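Local coordinates for uncharacterized protein (Legionella pneumophila subsp. pneumophila str. Philadelphia 1, PDB 4EZI) that is of uncharacterised function but has an alpha/beta-hydrolase fold and may act as a serine hydrolase, possibly a triacylglycerol lipase, at residues 166-171 with 349-354; 198-203 with 319-324; 77-82 with 103-108. One frame throughout, in Å; residues are numbered along the deposited sequence.

Contact 1 of 3, residues 166-171 with 349-354; sequences AGYSEG and LDHVQA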
loop_
_atom_site.group_PDB
_atom_site.type_symbol
_atom_site.label_atom_id
_atom_site.label_comp_id
_atom_site.label_asym_id
_atom_site.label_seq_id
_atom_site.Cartn_x
_atom_site.Cartn_y
_atom_site.Cartn_z
ATOM N N ALA A 166 4.009 3.936 6.072
ATOM C CA ALA A 166 4.538 2.625 5.678
ATOM C C ALA A 166 3.501 1.889 4.844
ATOM O O ALA A 166 2.324 2.194 4.881
ATOM C CB ALA A 166 4.920 1.784 6.891
ATOM N N GLY A 167 3.964 0.856 4.158
ATOM C CA GLY A 167 3.075 -0.020 3.431
ATOM C C GLY A 167 3.867 -1.158 2.853
ATOM O O GLY A 167 5.093 -1.174 2.969
ATOM N N TYR A 168 3.188 -2.092 2.180
ATOM C CA TYR A 168 3.882 -3.245 1.577
ATOM C C TYR A 168 3.337 -3.458 0.186
ATOM O O TYR A 168 2.136 -3.400 -0.044
ATOM C CB TYR A 168 3.669 -4.509 2.419
ATOM C CG TYR A 168 4.699 -5.592 2.140
ATOM C CD1 TYR A 168 5.979 -5.472 2.651
ATOM C CD2 TYR A 168 4.423 -6.711 1.352
ATOM C CE1 TYR A 168 6.949 -6.446 2.399
ATOM C CE2 TYR A 168 5.380 -7.669 1.081
ATOM C CZ TYR A 168 6.644 -7.527 1.619
ATOM O OH TYR A 168 7.638 -8.422 1.343
ATOM N N SER A 169 4.236 -3.786 -0.735
ATOM C CA SER A 169 3.872 -4.243 -2.086
ATOM C C SER A 169 3.147 -3.097 -2.802
ATOM O O SER A 169 3.735 -2.012 -2.909
ATOM C CB SER A 169 3.132 -5.579 -1.985
ATOM O OG SER A 169 3.088 -6.263 -3.219
ATOM N N GLU A 170 1.921 -3.280 -3.297
ATOM C CA GLU A 170 1.176 -2.132 -3.838
ATOM C C GLU A 170 1.227 -0.962 -2.849
ATOM O O GLU A 170 1.323 0.194 -3.254
ATOM C CB GLU A 170 -0.298 -2.481 -4.117
ATOM C CG GLU A 170 -1.054 -1.321 -4.735
ATOM C CD GLU A 170 -2.538 -1.506 -4.861
ATOM O OE1 GLU A 170 -3.103 -2.440 -4.277
ATOM O OE2 GLU A 170 -3.149 -0.666 -5.594
ATOM N N GLY A 171 1.127 -1.270 -1.568
ATOM C CA GLY A 171 1.170 -0.256 -0.533
ATOM C C GLY A 171 2.488 0.429 -0.311
ATOM O O GLY A 171 2.510 1.532 0.222
ATOM N N LEU A 349 14.514 -15.027 1.024
ATOM C CA LEU A 349 13.092 -15.030 1.400
ATOM C C LEU A 349 12.310 -14.337 0.296
ATOM O O LEU A 349 12.733 -13.302 -0.221
ATOM C CB LEU A 349 12.842 -14.312 2.718
ATOM C CG LEU A 349 13.414 -14.982 3.973
ATOM C CD1 LEU A 349 13.108 -14.094 5.166
ATOM C CD2 LEU A 349 12.879 -16.417 4.133
ATOM N N ASP A 350 11.164 -14.914 -0.064
ATOM C CA ASP A 350 10.334 -14.367 -1.135
ATOM C C ASP A 350 9.439 -13.226 -0.627
ATOM O O ASP A 350 9.519 -12.804 0.522
ATOM C CB ASP A 350 9.589 -15.479 -1.865
ATOM C CG ASP A 350 8.425 -16.059 -1.089
ATOM O OD1 ASP A 350 7.845 -15.388 -0.216
ATOM O OD2 ASP A 350 8.057 -17.210 -1.423
ATOM N N HIS A 351 8.638 -12.670 -1.528
ATOM C CA HIS A 351 7.823 -11.488 -1.217
ATOM C C HIS A 351 6.902 -11.718 -0.031
ATOM O O HIS A 351 6.617 -10.806 0.750
ATOM C CB HIS A 351 6.986 -11.172 -2.459
ATOM C CG HIS A 351 6.299 -9.830 -2.463
ATOM N ND1 HIS A 351 6.986 -8.635 -2.534
ATOM C CD2 HIS A 351 4.977 -9.499 -2.524
ATOM C CE1 HIS A 351 6.121 -7.632 -2.646
ATOM N NE2 HIS A 351 4.897 -8.128 -2.657
ATOM N N VAL A 352 6.385 -12.926 0.085
ATOM C CA VAL A 352 5.469 -13.260 1.169
ATOM C C VAL A 352 6.221 -13.596 2.458
ATOM O O VAL A 352 5.929 -13.072 3.538
ATOM C CB VAL A 352 4.527 -14.399 0.759
ATOM C CG1 VAL A 352 3.598 -14.767 1.903
ATOM C CG2 VAL A 352 3.757 -14.005 -0.510
ATOM N N GLN A 353 7.199 -14.468 2.335
ATOM C CA GLN A 353 7.973 -14.877 3.492
ATOM C C GLN A 353 8.665 -13.703 4.200
ATOM O O GLN A 353 8.836 -13.711 5.423
ATOM C CB GLN A 353 9.040 -15.895 3.088
ATOM C CG GLN A 353 8.494 -17.189 2.502
ATOM C CD GLN A 353 9.547 -17.991 1.743
ATOM O OE1 GLN A 353 10.478 -17.446 1.137
ATOM N NE2 GLN A 353 9.394 -19.302 1.770
ATOM N N ALA A 354 9.139 -12.741 3.413
ATOM C CA ALA A 354 9.868 -11.604 3.949
ATOM C C ALA A 354 8.983 -10.621 4.694
ATOM O O ALA A 354 9.491 -9.780 5.423
ATOM C CB ALA A 354 10.621 -10.881 2.833
#
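S169 and H351 meet through their side chains. S169 OG lies 2.7 Å from H351 NE2, in the plane of the imidazole and at its edge. Either partner could be the donor of this hydrogen bond. The serine reaches the ring because its hydroxyl lies opposite the backbone N (chi1 -163°). S169 CB follows it in, 3.2 Å from H351 NE2.

Y168 forms the second half of the tight part. Y168 and H351 reach past each other from opposite sides of the contact, with Y168 CE2 above the centre of one imidazole face. The two rings are oblique, with planes at 39° and centroids 5.0 Å apart. Y168 OH reaches the backbone of H351 and donates to H351 O over 2.7 Å. This bond lies in the carbonyl plane, on a lone pair. H351 is therefore held by its carbonyl, its ring face and its NE2. A354 CB, 4.1 Å from Y168 OH, adds a buried contact. H351 ND1 is hydrogen-bonded to D318, which completes an apparent Ser-His-Asp triad.

The far side of the 349-354 loop is looser. V352 and Q353 point away from segment 166-171 and are exposed. Here the loop is braced internally: Q353 N donates to D350 OD1 over 2.8 Å in an Asx motif, and D350 N returns a bond to Q353 OE1.

S169 has a positive phi (64°) at the sharp turn between strand 162-168 and helix 170-185. With G167 and G171 this fits the GxSxG nucleophile elbow. The strand is paired with strands 74-80 and 193-197 on its two sides. The histidine loop follows edge strand 340-344 and leads into helix 355-370, which covers Y168 through V358 and H355.

Contact 2 of 3, residues 198-203 with 319-324; sequences SAPYGW and RDVPYA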
loop_
_atom_site.group_PDB
_atom_site.type_symbol
_atom_site.label_atom_id
_atom_site.label_comp_id
_atom_site.label_asym_id
_atom_site.label_seq_id
_atom_site.Cartn_x
_atom_site.Cartn_y
_atom_site.Cartn_z
ATOM N N SER A 198 8.982 -3.517 0.171
ATOM C CA SER A 198 8.912 -4.338 -1.040
ATOM C C SER A 198 8.039 -3.696 -2.122
ATOM O O SER A 198 7.138 -4.332 -2.673
ATOM C CB SER A 198 8.436 -5.754 -0.699
ATOM O OG SER A 198 9.352 -6.342 0.220
ATOM N N ALA A 199 8.329 -2.437 -2.427
ATOM C CA ALA A 199 7.534 -1.722 -3.411
ATOM C C ALA A 199 8.027 -2.022 -4.820
ATOM O O ALA A 199 9.206 -2.300 -5.042
ATOM C CB ALA A 199 7.643 -0.246 -3.196
ATOM N N PRO A 200 7.146 -1.895 -5.818
ATOM C CA PRO A 200 7.577 -1.858 -7.223
ATOM C C PRO A 200 8.141 -0.499 -7.545
ATOM O O PRO A 200 7.510 0.505 -7.264
ATOM C CB PRO A 200 6.292 -2.113 -8.008
ATOM C CG PRO A 200 5.206 -1.552 -7.129
ATOM C CD PRO A 200 5.679 -1.792 -5.693
ATOM N N TYR A 201 9.331 -0.475 -8.131
ATOM C CA TYR A 201 9.969 0.741 -8.568
ATOM C C TYR A 201 10.353 0.623 -10.042
ATOM O O TYR A 201 11.032 -0.313 -10.443
ATOM C CB TYR A 201 11.253 1.048 -7.785
ATOM C CG TYR A 201 11.093 1.215 -6.281
ATOM C CD1 TYR A 201 10.743 2.441 -5.717
ATOM C CD2 TYR A 201 11.299 0.148 -5.448
ATOM C CE1 TYR A 201 10.632 2.581 -4.315
ATOM C CE2 TYR A 201 11.181 0.271 -4.067
ATOM C CZ TYR A 201 10.820 1.484 -3.511
ATOM O OH TYR A 201 10.671 1.617 -2.153
ATOM N N GLY A 202 9.887 1.579 -10.821
ATOM C CA GLY A 202 10.271 1.720 -12.216
ATOM C C GLY A 202 9.379 0.957 -13.167
ATOM O O GLY A 202 9.198 -0.263 -13.041
ATOM N N TRP A 203 8.843 1.661 -14.157
ATOM C CA TRP A 203 7.953 1.042 -15.132
ATOM C C TRP A 203 8.676 -0.058 -15.911
ATOM O O TRP A 203 8.215 -1.188 -15.967
ATOM C CB TRP A 203 7.418 2.110 -16.073
ATOM C CG TRP A 203 6.597 1.559 -17.171
ATOM C CD1 TRP A 203 6.910 1.541 -18.494
ATOM C CD2 TRP A 203 5.344 0.869 -17.046
ATOM N NE1 TRP A 203 5.917 0.915 -19.214
ATOM C CE2 TRP A 203 4.951 0.489 -18.346
ATOM C CE3 TRP A 203 4.508 0.535 -15.969
ATOM C CZ2 TRP A 203 3.772 -0.203 -18.591
ATOM C CZ3 TRP A 203 3.335 -0.138 -16.212
ATOM C CH2 TRP A 203 2.975 -0.505 -17.516
ATOM N N ARG A 319 10.622 -12.407 -5.751
ATOM C CA ARG A 319 10.262 -12.845 -7.089
ATOM C C ARG A 319 8.986 -12.168 -7.585
ATOM O O ARG A 319 8.495 -12.507 -8.657
ATOM C CB ARG A 319 10.171 -14.370 -7.171
ATOM C CG ARG A 319 11.421 -15.124 -6.744
ATOM C CD ARG A 319 12.690 -14.567 -7.325
ATOM N NE ARG A 319 12.715 -14.433 -8.770
ATOM C CZ ARG A 319 13.631 -13.738 -9.466
ATOM N NH1 ARG A 319 14.607 -13.074 -8.848
ATOM N NH2 ARG A 319 13.551 -13.674 -10.798
ATOM N N ASP A 320 8.457 -11.224 -6.799
ATOM C CA ASP A 320 7.246 -10.492 -7.208
ATOM C C ASP A 320 7.533 -9.102 -7.748
ATOM O O ASP A 320 6.873 -8.676 -8.700
ATOM C CB ASP A 320 6.270 -10.324 -6.058
ATOM C CG ASP A 320 5.544 -11.589 -5.665
ATOM O OD1 ASP A 320 6.101 -12.691 -5.791
ATOM O OD2 ASP A 320 4.381 -11.457 -5.220
ATOM N N VAL A 321 8.457 -8.383 -7.114
ATOM C CA VAL A 321 8.884 -7.055 -7.536
ATOM C C VAL A 321 10.416 -6.993 -7.508
ATOM O O VAL A 321 11.037 -7.565 -6.615
ATOM C CB VAL A 321 8.276 -5.918 -6.689
ATOM C CG1 VAL A 321 6.750 -5.880 -6.841
ATOM C CG2 VAL A 321 8.655 -6.091 -5.288
ATOM N N PRO A 322 11.027 -6.316 -8.482
ATOM C CA PRO A 322 12.466 -6.429 -8.660
ATOM C C PRO A 322 13.242 -5.631 -7.634
ATOM O O PRO A 322 13.077 -4.414 -7.517
ATOM C CB PRO A 322 12.694 -5.867 -10.061
ATOM C CG PRO A 322 11.571 -4.918 -10.275
ATOM C CD PRO A 322 10.400 -5.538 -9.560
ATOM N N TYR A 323 14.131 -6.292 -6.915
ATOM C CA TYR A 323 14.991 -5.595 -5.964
ATOM C C TYR A 323 15.863 -4.569 -6.673
ATOM O O TYR A 323 16.196 -3.534 -6.094
ATOM C CB TYR A 323 15.817 -6.579 -5.131
ATOM C CG TYR A 323 16.352 -5.907 -3.882
ATOM C CD1 TYR A 323 15.568 -5.847 -2.736
ATOM C CD2 TYR A 323 17.584 -5.294 -3.851
ATOM C CE1 TYR A 323 15.986 -5.223 -1.605
ATOM C CE2 TYR A 323 18.019 -4.632 -2.690
ATOM C CZ TYR A 323 17.201 -4.604 -1.573
ATOM O OH TYR A 323 17.616 -3.969 -0.425
ATOM N N ALA A 324 16.236 -4.844 -7.928
ATOM C CA ALA A 324 16.983 -3.867 -8.720
ATOM C C ALA A 324 16.251 -2.530 -8.817
ATOM O O ALA A 324 16.878 -1.480 -8.926
ATOM C CB ALA A 324 17.309 -4.411 -10.114
HETATM O O HOH W 1 10.797 -2.911 -7.406
#
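V321 makes the direct contact, with its two methyl groups doing different work. The apolar part is V321 CG1 against P200, where CG1 lies 4.0 Å from P200 CB. V321 CG2 instead faces backbone oxygens, 3.5 Å from S198 O and 3.8 Å from A199 O. These are van der Waals contacts. The first torsion (chi1 -64°) sets CG1 opposite the carbonyl carbon and turns CG2 to the S198 side.

The polar part goes through one water. It donates to A199 O (2.9 Å) and to P322 O (2.7 Å), and accepts from Y201 N (2.9 Å). It thus ties the two loops together where no direct hydrogen bond does, and satisfies three backbone atoms between buried residues.

Next to V321 in the chain, D320 forms a salt bridge to R217 outside the contact. The backbone N atoms of D320 and V321 both donate to D318 OD1. These two bonds would help to hold the D318 carboxylate in place. The loop follows a late parallel strand, 310-314, and carries the presumed triad acid beside the histidine, as in alpha/beta-hydrolase active sites.

Contact 3 of 3, residues 77-82 with 103-108; sequences ISYQHG and AAYGNS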
loop_
_atom_site.group_PDB
_atom_site.type_symbol
_atom_site.label_atom_id
_atom_site.label_comp_id
_atom_site.label_asym_id
_atom_site.label_seq_id
_atom_site.Cartn_x
_atom_site.Cartn_y
_atom_site.Cartn_z
ATOM N N ILE A 77 0.559 6.536 12.516
ATOM C CA ILE A 77 1.152 5.781 11.418
ATOM C C ILE A 77 0.056 5.506 10.393
ATOM O O ILE A 77 -1.026 5.017 10.746
ATOM C CB ILE A 77 1.868 4.513 11.914
ATOM C CG1 ILE A 77 2.709 3.837 10.808
ATOM C CG2 ILE A 77 0.931 3.533 12.608
ATOM C CD1 ILE A 77 1.989 2.843 9.954
ATOM N N SER A 78 0.318 5.893 9.142
ATOM C CA SER A 78 -0.586 5.600 8.035
ATOM C C SER A 78 0.012 4.407 7.320
ATOM O O SER A 78 1.110 4.508 6.778
ATOM C CB SER A 78 -0.709 6.821 7.102
ATOM O OG SER A 78 -1.627 6.610 6.053
ATOM N N TYR A 79 -0.710 3.293 7.322
ATOM C CA TYR A 79 -0.264 2.055 6.743
ATOM C C TYR A 79 -1.124 1.717 5.510
ATOM O O TYR A 79 -2.337 1.541 5.638
ATOM C CB TYR A 79 -0.317 0.880 7.751
ATOM C CG TYR A 79 0.292 -0.352 7.145
ATOM C CD1 TYR A 79 -0.478 -1.245 6.393
ATOM C CD2 TYR A 79 1.652 -0.567 7.224
ATOM C CE1 TYR A 79 0.099 -2.342 5.797
ATOM C CE2 TYR A 79 2.262 -1.635 6.597
ATOM C CZ TYR A 79 1.485 -2.518 5.876
ATOM O OH TYR A 79 2.081 -3.595 5.255
ATOM N N GLN A 80 -0.439 1.566 4.378
ATOM C CA GLN A 80 -1.051 1.318 3.077
ATOM C C GLN A 80 -0.866 -0.152 2.704
ATOM O O GLN A 80 0.251 -0.634 2.492
ATOM C CB GLN A 80 -0.383 2.219 2.059
ATOM C CG GLN A 80 -0.767 3.684 2.140
ATOM C CD GLN A 80 -0.418 4.346 3.450
ATOM O OE1 GLN A 80 -1.319 4.732 4.186
ATOM N NE2 GLN A 80 0.877 4.511 3.737
ATOM N N HIS A 81 -1.975 -0.867 2.601
ATOM C CA HIS A 81 -1.961 -2.311 2.378
ATOM C C HIS A 81 -1.523 -2.725 0.979
ATOM O O HIS A 81 -1.553 -1.937 0.032
ATOM C CB HIS A 81 -3.326 -2.931 2.732
ATOM C CG HIS A 81 -4.431 -2.581 1.783
ATOM N ND1 HIS A 81 -4.544 -3.161 0.534
ATOM C CD2 HIS A 81 -5.531 -1.811 1.939
ATOM C CE1 HIS A 81 -5.628 -2.701 -0.068
ATOM N NE2 HIS A 81 -6.262 -1.900 0.774
ATOM N N GLY A 82 -1.172 -3.997 0.851
ATOM C CA GLY A 82 -0.767 -4.559 -0.422
ATOM C C GLY A 82 -1.930 -4.962 -1.315
ATOM O O GLY A 82 -3.076 -4.606 -1.079
ATOM N N ALA A 103 -1.397 -5.073 15.732
ATOM C CA ALA A 103 -0.604 -5.562 16.837
ATOM C C ALA A 103 0.757 -4.876 16.885
ATOM O O ALA A 103 1.228 -4.459 17.942
ATOM C CB ALA A 103 -0.479 -7.073 16.766
ATOM N N ALA A 104 1.404 -4.796 15.727
ATOM C CA ALA A 104 2.747 -4.236 15.666
ATOM C C ALA A 104 2.743 -2.722 15.881
ATOM O O ALA A 104 3.497 -2.203 16.692
ATOM C CB ALA A 104 3.397 -4.625 14.323
ATOM N N TYR A 105 1.911 -2.020 15.123
ATOM C CA TYR A 105 1.922 -0.564 15.137
ATOM C C TYR A 105 1.132 0.062 16.269
ATOM O O TYR A 105 1.476 1.164 16.711
ATOM C CB TYR A 105 1.403 -0.022 13.805
ATOM C CG TYR A 105 2.351 -0.184 12.646
ATOM C CD1 TYR A 105 3.549 0.499 12.619
ATOM C CD2 TYR A 105 2.048 -0.999 11.547
ATOM C CE1 TYR A 105 4.436 0.375 11.556
ATOM C CE2 TYR A 105 2.924 -1.142 10.478
ATOM C CZ TYR A 105 4.115 -0.452 10.485
ATOM O OH TYR A 105 5.002 -0.522 9.422
ATOM N N GLY A 106 0.060 -0.607 16.674
ATOM C CA GLY A 106 -0.861 -0.099 17.671
ATOM C C GLY A 106 -0.610 -0.695 19.038
ATOM O O GLY A 106 -0.156 0.007 19.957
ATOM N N ASN A 107 -0.895 -1.987 19.199
ATOM C CA ASN A 107 -0.765 -2.588 20.528
ATOM C C ASN A 107 0.647 -2.552 21.062
ATOM O O ASN A 107 0.827 -2.388 22.266
ATOM C CB ASN A 107 -1.291 -4.015 20.584
ATOM C CG ASN A 107 -2.705 -4.145 20.095
ATOM O OD1 ASN A 107 -2.928 -4.211 18.900
ATOM N ND2 ASN A 107 -3.663 -4.233 21.020
ATOM N N SER A 108 1.646 -2.726 20.199
ATOM C CA SER A 108 3.042 -2.669 20.607
ATOM C C SER A 108 3.598 -1.250 20.496
ATOM O O SER A 108 3.962 -0.648 21.517
ATOM C CB SER A 108 3.911 -3.664 19.817
ATOM O OG SER A 108 5.262 -3.533 20.196
#
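I77 and Y105 pack closely, and Y79 meets the same tyrosine further along its ring. I77 CD1 sits above the centre of one Y105 face, 3.8 Å from the ring centroid and only 8° off the normal, a CH-pi contact. I77 CG2 rests against Y105 CB, also at 3.8 Å, so the isoleucine covers the tyrosine from its root to its ring. Both I77 and Y79 cross Y105 at about a right angle. Y79 CD2 approaches Y105 CE2 to 3.5 Å. Those rings are oblique, with planes at 42°.

I77 CG1 lies opposite the backbone N (chi1 -170°), which carries CD1 out over the Y105 face. I77 and Y79 are two residues apart on strand 74-80, so both side chains leave the same face of the sheet. Y105 extends toward the strand from helix 99-108, where the helix opens into a pi turn closed by S108 N to A103 O. Helix 99-108 links strand 74-80 to strand 112-116 in a beta-alpha-beta unit. Further out, Y101 stacks on Y79, and L359 and V363 of helix 355-370 touch Y105.

No hydrogen bond spans the contact. Its cohesion is dispersive, with a CH-pi component, and the tyrosine hydroxyl of Y105 has a weak bond to Q362 beyond it.

Overall arrangement
Contacts 1 and 2 form one site. Their centres are 10 Å apart, and Y168 OH lies 2.9 Å from S198 OG, a weak bond. H351 CD2 is 3.4 Å from D320 OD2. The apparent triad thus draws on three loops, after strands 162-168, 310-314 and 340-344. A bound di(hydroxyethyl)ether lies about 4 Å from the side chains of both S169 and V321, which puts it beside the putative nucleophile, consistent with a substrate pocket there. Contact 3 involves the neighbouring strand, 74-80, its centre 14 Å from that of contact 1. Backbone hydrogen bonds A166 N to S78 O (3.0 Å) and Q80 N to A166 O (2.9 Å) join the two strands. Contacts 2 and 3 do not touch; their nearest atoms are about 8 Å apart.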